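Local coordinates for protein putative histidinol-phosphate aminotransferase (Burkholderia pseudomallei, PDB 3P1T) that probably transfers the amino group of L-histidinol phosphate to 2-oxoglutarate, with pyridoxal 5'-phosphate as cofactor, in L-histidine biosynthesis, at residues Arg92-Trp97 with Asp137-Ala142; Ala131-Asp136 with Gln162-Leu167. All blocks are in the same frame, centred on the assembly; numbering follows the deposited sequence.

Contact 1 of 2, residues Arg92-Trp97 with Asp137-Ala142; sequences RFVTAW and DCVVLA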
loop_
_atom_site.group_PDB
_atom_site.type_symbol
_atom_site.label_atom_id
_atom_site.label_comp_id
_atom_site.label_asym_id
_atom_site.label_seq_id
_atom_site.Cartn_x
_atom_site.Cartn_y
_atom_site.Cartn_z
ATOM N N ARG A 92 -4.248 15.894 -21.290
ATOM C CA ARG A 92 -3.779 17.023 -20.510
ATOM C C ARG A 92 -4.522 16.974 -19.203
ATOM O O ARG A 92 -5.751 16.899 -19.182
ATOM C CB ARG A 92 -3.981 18.343 -21.259
ATOM C CG ARG A 92 -3.439 19.548 -20.514
ATOM C CD ARG A 92 -3.650 20.838 -21.269
ATOM N NE ARG A 92 -5.047 21.279 -21.295
ATOM C CZ ARG A 92 -5.435 22.521 -21.586
ATOM N NH1 ARG A 92 -4.535 23.467 -21.818
ATOM N NH2 ARG A 92 -6.725 22.839 -21.589
ATOM N N PHE A 93 -3.786 16.949 -18.107
ATOM C CA PHE A 93 -4.393 16.911 -16.786
ATOM C C PHE A 93 -4.629 18.346 -16.323
ATOM O O PHE A 93 -3.761 19.218 -16.475
ATOM C CB PHE A 93 -3.535 16.091 -15.820
ATOM C CG PHE A 93 -3.735 14.620 -16.099
ATOM C CD1 PHE A 93 -3.095 14.004 -17.172
ATOM C CD2 PHE A 93 -4.617 13.864 -15.336
ATOM C CE1 PHE A 93 -3.345 12.666 -17.484
ATOM C CE2 PHE A 93 -4.839 12.518 -15.634
ATOM C CZ PHE A 93 -4.216 11.936 -16.716
ATOM N N VAL A 94 -5.863 18.601 -15.872
ATOM C CA VAL A 94 -6.309 19.926 -15.463
ATOM C C VAL A 94 -6.709 19.896 -13.980
ATOM O O VAL A 94 -7.589 19.135 -13.575
ATOM C CB VAL A 94 -7.463 20.413 -16.367
ATOM C CG1 VAL A 94 -8.067 21.708 -15.848
ATOM C CG2 VAL A 94 -7.009 20.578 -17.804
ATOM N N THR A 95 -6.041 20.721 -13.178
ATOM C CA THR A 95 -6.291 20.825 -11.738
ATOM C C THR A 95 -6.439 22.298 -11.359
ATOM O O THR A 95 -6.094 23.182 -12.155
ATOM C CB THR A 95 -5.150 20.147 -10.940
ATOM O OG1 THR A 95 -3.922 20.859 -11.151
ATOM C CG2 THR A 95 -4.981 18.666 -11.280
ATOM N N ALA A 96 -6.944 22.562 -10.138
ATOM C CA ALA A 96 -7.075 23.926 -9.611
ATOM C C ALA A 96 -5.798 24.364 -8.931
ATOM O O ALA A 96 -5.114 23.553 -8.313
ATOM C CB ALA A 96 -8.224 24.001 -8.636
ATOM N N TRP A 97 -5.450 25.630 -9.070
ATOM C CA TRP A 97 -4.315 26.208 -8.369
ATOM C C TRP A 97 -4.573 27.700 -8.149
ATOM O O TRP A 97 -4.703 28.435 -9.129
ATOM C CB TRP A 97 -2.976 25.974 -9.062
ATOM C CG TRP A 97 -1.815 26.322 -8.174
ATOM C CD1 TRP A 97 -1.102 27.484 -8.180
ATOM C CD2 TRP A 97 -1.312 25.546 -7.075
ATOM N NE1 TRP A 97 -0.151 27.460 -7.192
ATOM C CE2 TRP A 97 -0.250 26.280 -6.501
ATOM C CE3 TRP A 97 -1.640 24.288 -6.531
ATOM C CZ2 TRP A 97 0.501 25.791 -5.421
ATOM C CZ3 TRP A 97 -0.911 23.817 -5.445
ATOM C CH2 TRP A 97 0.155 24.557 -4.913
ATOM N N ASP A 137 -8.822 16.852 -22.260
ATOM C CA ASP A 137 -8.430 17.048 -20.871
ATOM C C ASP A 137 -9.110 16.101 -19.922
ATOM O O ASP A 137 -10.281 15.756 -20.093
ATOM C CB ASP A 137 -8.736 18.485 -20.393
ATOM C CG ASP A 137 -8.062 19.617 -21.159
ATOM O OD1 ASP A 137 -7.053 19.352 -21.861
ATOM O OD2 ASP A 137 -8.532 20.768 -21.047
ATOM N N CYS A 138 -8.343 15.701 -18.898
ATOM C CA CYS A 138 -8.768 14.932 -17.748
ATOM C C CYS A 138 -8.761 15.885 -16.558
ATOM O O CYS A 138 -7.690 16.337 -16.138
ATOM C CB CYS A 138 -7.886 13.712 -17.527
ATOM S SG CYS A 138 -8.340 12.757 -16.059
ATOM N N VAL A 139 -9.947 16.297 -16.105
ATOM C CA VAL A 139 -10.064 17.294 -15.051
ATOM C C VAL A 139 -10.182 16.587 -13.710
ATOM O O VAL A 139 -11.042 15.727 -13.535
ATOM C CB VAL A 139 -11.245 18.264 -15.315
ATOM C CG1 VAL A 139 -11.317 19.335 -14.241
ATOM C CG2 VAL A 139 -11.125 18.910 -16.697
ATOM N N VAL A 140 -9.274 16.935 -12.778
ATOM C CA VAL A 140 -9.199 16.384 -11.415
ATOM C C VAL A 140 -9.396 17.544 -10.428
ATOM O O VAL A 140 -8.522 18.402 -10.296
ATOM C CB VAL A 140 -7.871 15.605 -11.149
ATOM C CG1 VAL A 140 -7.810 15.087 -9.713
ATOM C CG2 VAL A 140 -7.681 14.460 -12.139
ATOM N N LEU A 141 -10.561 17.588 -9.765
ATOM C CA LEU A 141 -10.905 18.635 -8.790
ATOM C C LEU A 141 -11.408 18.057 -7.469
ATOM O O LEU A 141 -12.084 17.026 -7.451
ATOM C CB LEU A 141 -11.984 19.567 -9.357
ATOM C CG LEU A 141 -11.607 20.409 -10.561
ATOM C CD1 LEU A 141 -12.813 20.812 -11.319
ATOM C CD2 LEU A 141 -10.752 21.602 -10.171
ATOM N N ALA A 142 -11.102 18.752 -6.359
ATOM C CA ALA A 142 -11.576 18.379 -5.026
ATOM C C ALA A 142 -12.872 19.131 -4.735
ATOM O O ALA A 142 -12.920 20.353 -4.939
ATOM C CB ALA A 142 -10.513 18.674 -3.974
HETATM O O HOH W 1 -7.803 20.413 -8.440
#

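Contact 2 of 2, residues Ala131-Asp136 with Gln162-Leu167; sequences AQVSRD and QRAGKL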
loop_
_atom_site.group_PDB
_atom_site.type_symbol
_atom_site.label_atom_id
_atom_site.label_comp_id
_atom_site.label_asym_id
_atom_site.label_seq_id
_atom_site.Cartn_x
_atom_site.Cartn_y
_atom_site.Cartn_z
ATOM N N ALA A 131 -13.128 27.840 -19.174
ATOM C CA ALA A 131 -13.541 27.865 -20.577
ATOM C C ALA A 131 -12.494 27.211 -21.497
ATOM O O ALA A 131 -12.830 26.899 -22.643
ATOM C CB ALA A 131 -13.771 29.301 -21.014
ATOM N N GLN A 132 -11.237 27.023 -21.009
ATOM C CA GLN A 132 -10.146 26.443 -21.795
ATOM C C GLN A 132 -10.163 24.910 -21.684
ATOM O O GLN A 132 -9.384 24.243 -22.375
ATOM C CB GLN A 132 -8.773 27.015 -21.374
ATOM C CG GLN A 132 -8.569 28.489 -21.774
ATOM C CD GLN A 132 -7.239 29.075 -21.344
ATOM O OE1 GLN A 132 -6.158 28.642 -21.776
ATOM N NE2 GLN A 132 -7.298 30.148 -20.567
ATOM N N VAL A 133 -11.056 24.345 -20.845
ATOM C CA VAL A 133 -11.190 22.886 -20.681
ATOM C C VAL A 133 -11.692 22.297 -22.008
ATOM O O VAL A 133 -12.652 22.839 -22.564
ATOM C CB VAL A 133 -12.131 22.541 -19.494
ATOM C CG1 VAL A 133 -12.539 21.069 -19.501
ATOM C CG2 VAL A 133 -11.499 22.928 -18.160
ATOM N N SER A 134 -11.026 21.219 -22.528
ATOM C CA SER A 134 -11.363 20.554 -23.810
ATOM C C SER A 134 -11.571 19.056 -23.623
ATOM O O SER A 134 -11.289 18.537 -22.552
ATOM C CB SER A 134 -10.273 20.792 -24.852
ATOM O OG SER A 134 -9.076 20.089 -24.565
ATOM N N ARG A 135 -12.045 18.351 -24.664
ATOM C CA ARG A 135 -12.332 16.912 -24.607
ATOM C C ARG A 135 -11.031 16.083 -24.582
ATOM O O ARG A 135 -11.083 14.869 -24.383
ATOM C CB ARG A 135 -13.234 16.497 -25.773
ATOM C CG ARG A 135 -14.679 17.060 -25.685
ATOM C CD ARG A 135 -15.608 16.249 -24.775
ATOM N NE ARG A 135 -16.944 16.846 -24.637
ATOM C CZ ARG A 135 -17.995 16.552 -25.403
ATOM N NH1 ARG A 135 -17.886 15.662 -26.384
ATOM N NH2 ARG A 135 -19.163 17.151 -25.199
ATOM N N ASP A 136 -9.868 16.749 -24.714
ATOM C CA ASP A 136 -8.528 16.152 -24.590
ATOM C C ASP A 136 -8.052 16.202 -23.150
ATOM O O ASP A 136 -6.969 15.707 -22.854
ATOM C CB ASP A 136 -7.491 16.884 -25.472
ATOM C CG ASP A 136 -7.811 17.062 -26.942
ATOM O OD1 ASP A 136 -8.088 16.040 -27.618
ATOM O OD2 ASP A 136 -7.659 18.209 -27.447
ATOM N N GLN A 162 -19.842 18.829 -19.728
ATOM C CA GLN A 162 -20.061 19.120 -21.151
ATOM C C GLN A 162 -18.735 19.329 -21.893
ATOM O O GLN A 162 -18.601 18.909 -23.049
ATOM C CB GLN A 162 -20.951 20.373 -21.325
ATOM C CG GLN A 162 -22.422 20.185 -20.919
ATOM C CD GLN A 162 -23.295 21.418 -21.097
ATOM O OE1 GLN A 162 -22.868 22.469 -21.597
ATOM N NE2 GLN A 162 -24.557 21.311 -20.695
ATOM N N ARG A 163 -17.749 19.974 -21.231
ATOM C CA ARG A 163 -16.449 20.298 -21.827
ATOM C C ARG A 163 -15.313 19.267 -21.603
ATOM O O ARG A 163 -14.472 19.150 -22.491
ATOM C CB ARG A 163 -15.939 21.640 -21.289
ATOM C CG ARG A 163 -16.695 22.854 -21.808
ATOM C CD ARG A 163 -15.899 24.113 -21.544
ATOM N NE ARG A 163 -16.237 25.171 -22.499
ATOM C CZ ARG A 163 -15.686 25.300 -23.706
ATOM N NH1 ARG A 163 -14.780 24.425 -24.130
ATOM N NH2 ARG A 163 -16.050 26.296 -24.506
ATOM N N ALA A 164 -15.225 18.583 -20.452
ATOM C CA ALA A 164 -14.098 17.661 -20.201
ATOM C C ALA A 164 -14.208 16.332 -20.959
ATOM O O ALA A 164 -15.316 15.873 -21.261
ATOM C CB ALA A 164 -13.987 17.360 -18.716
ATOM N N GLY A 165 -13.035 15.730 -21.215
ATOM C CA GLY A 165 -12.885 14.402 -21.799
ATOM C C GLY A 165 -13.159 13.352 -20.736
ATOM O O GLY A 165 -13.924 12.414 -20.974
ATOM N N LYS A 166 -12.522 13.525 -19.543
ATOM C CA LYS A 166 -12.666 12.737 -18.318
ATOM C C LYS A 166 -12.759 13.677 -17.132
ATOM O O LYS A 166 -12.164 14.761 -17.167
ATOM C CB LYS A 166 -11.511 11.733 -18.114
ATOM C CG LYS A 166 -11.369 10.685 -19.203
ATOM C CD LYS A 166 -12.555 9.738 -19.296
ATOM C CE LYS A 166 -12.502 9.018 -20.615
ATOM N NZ LYS A 166 -13.659 8.109 -20.790
ATOM N N LEU A 167 -13.484 13.266 -16.076
ATOM C CA LEU A 167 -13.609 14.064 -14.857
ATOM C C LEU A 167 -13.488 13.191 -13.613
ATOM O O LEU A 167 -14.189 12.183 -13.490
ATOM C CB LEU A 167 -14.950 14.813 -14.845
ATOM C CG LEU A 167 -15.233 15.733 -13.655
ATOM C CD1 LEU A 167 -14.294 16.931 -13.631
ATOM C CD2 LEU A 167 -16.643 16.221 -13.673
#

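Contact 1 of 2, residues Arg92-Trp97 with Asp137-Ala142
Arg-92 and Asp-137 lie side by side on neighbouring parallel strands and point the same way. CB of Arg-92 passes 3.3 Å from OD1 of Asp-137. CG is anti to the backbone N (chi1 -177°), and CG and CD run on past the same oxygen. The chain then bends at chi3 (72°). NE reaches OD1 of Asp-137 at 2.8 Å, from above the carboxylate plane. NH2 meets OD2 of Asp-137, also at 2.8 Å. OD2 lies in the guanidinium plane, and NH2 approaches it on the syn side, tilted somewhat out of the carboxylate plane. The salt bridge is thus side-on, one nitrogen to each oxygen. OD2 also accepts from the backbone N of Ser-134.

CG2 of Val-94 packs against this carboxylate on the same sheet face. On the other face, CB of Cys-138 sits over the Phe-93 ring, off centre. Three backbone bonds join the strands: Cys-138 N to Arg-92 O, Val-94 N to Cys-138 O, and Val-140 N to Val-94 O. Beyond them the strands diverge, and a water bridges Ala-96 N and Val-140 O. This pairing belongs to the large sheet of the aminotransferase fold. The Arg-92/Asp-137 pair would largely balance its charges at the strand starts, while side-chain packing further along is mainly apolar.

Contact 2 of 2, residues Ala131-Asp136 with Gln162-Leu167
Arg-135 and Arg-163 each reach across to a backbone carbonyl of the facing segment. Arg-135 takes Gln-162 O, near the end of helix 154-163. Its NH2 lies 2.8 Å from Gln-162 O, in the carbonyl plane. Its NE lies 3.1 Å from the same Gln-162 O but stands above that plane. The acceptor lies in the guanidinium plane, so one oxygen receives two N-H groups side-on. The chain bends at chi2 (-82°), which places CD 3.5 Å from Ala-164 O. The backbone of the same residue also takes part: Arg-135 O meets Gly-165 CA in a CA-H...O contact of 3.2 Å.

Arg-163 works in the reverse direction. Its chain is extended from CG to NE, and NH1 donates to Val-133 O at 3.1 Å. The N-H...O angle of 139° shows a bent bond. Ala-131 O lies over the centre of the same guanidinium, 3.4 Å from Arg-163 CZ. CG1 of Val-133 packs against Ala-164, 4.1 Å from Ala-164 CB.

Further out, Val-133 and Ala-164 both rest on Val-139 of strand 137-142. Asp-136 bonds Arg-92 through the backbone, which ties the end of the loop to the start of strand 92-96.

The contact joins the loop before strand 137-142 to the turn between helix 154-163 and strand 166-170. Both arginines donate to main-chain oxygens. Arg-135 does so at the C-terminal end of helix 154-163, where the helix dipole would probably favour its positive charge.

Overall arrangement
Strand 92-96 comes first in the chain. Helix 102-107, strand 113-117 and helix 127-130 follow it, and then the loop 131-136. Strand 137-142 returns beside strand 92-96, so contact 1 closes this first excursion. The chain next passes through helix 154-163 and turns into strand 166-170, where contact 2 closes on the loop. The two closures cross, because their segments alternate along the chain. Their centres lie about 9 Å apart. Strand 137-142 pairs with strand 166-170 as well, probably through a bond from Val-139 N to Lys-166 O. Together the contacts tie three parallel neighbours of the seven-stranded sheet to the helix and loop at their N-terminal ends.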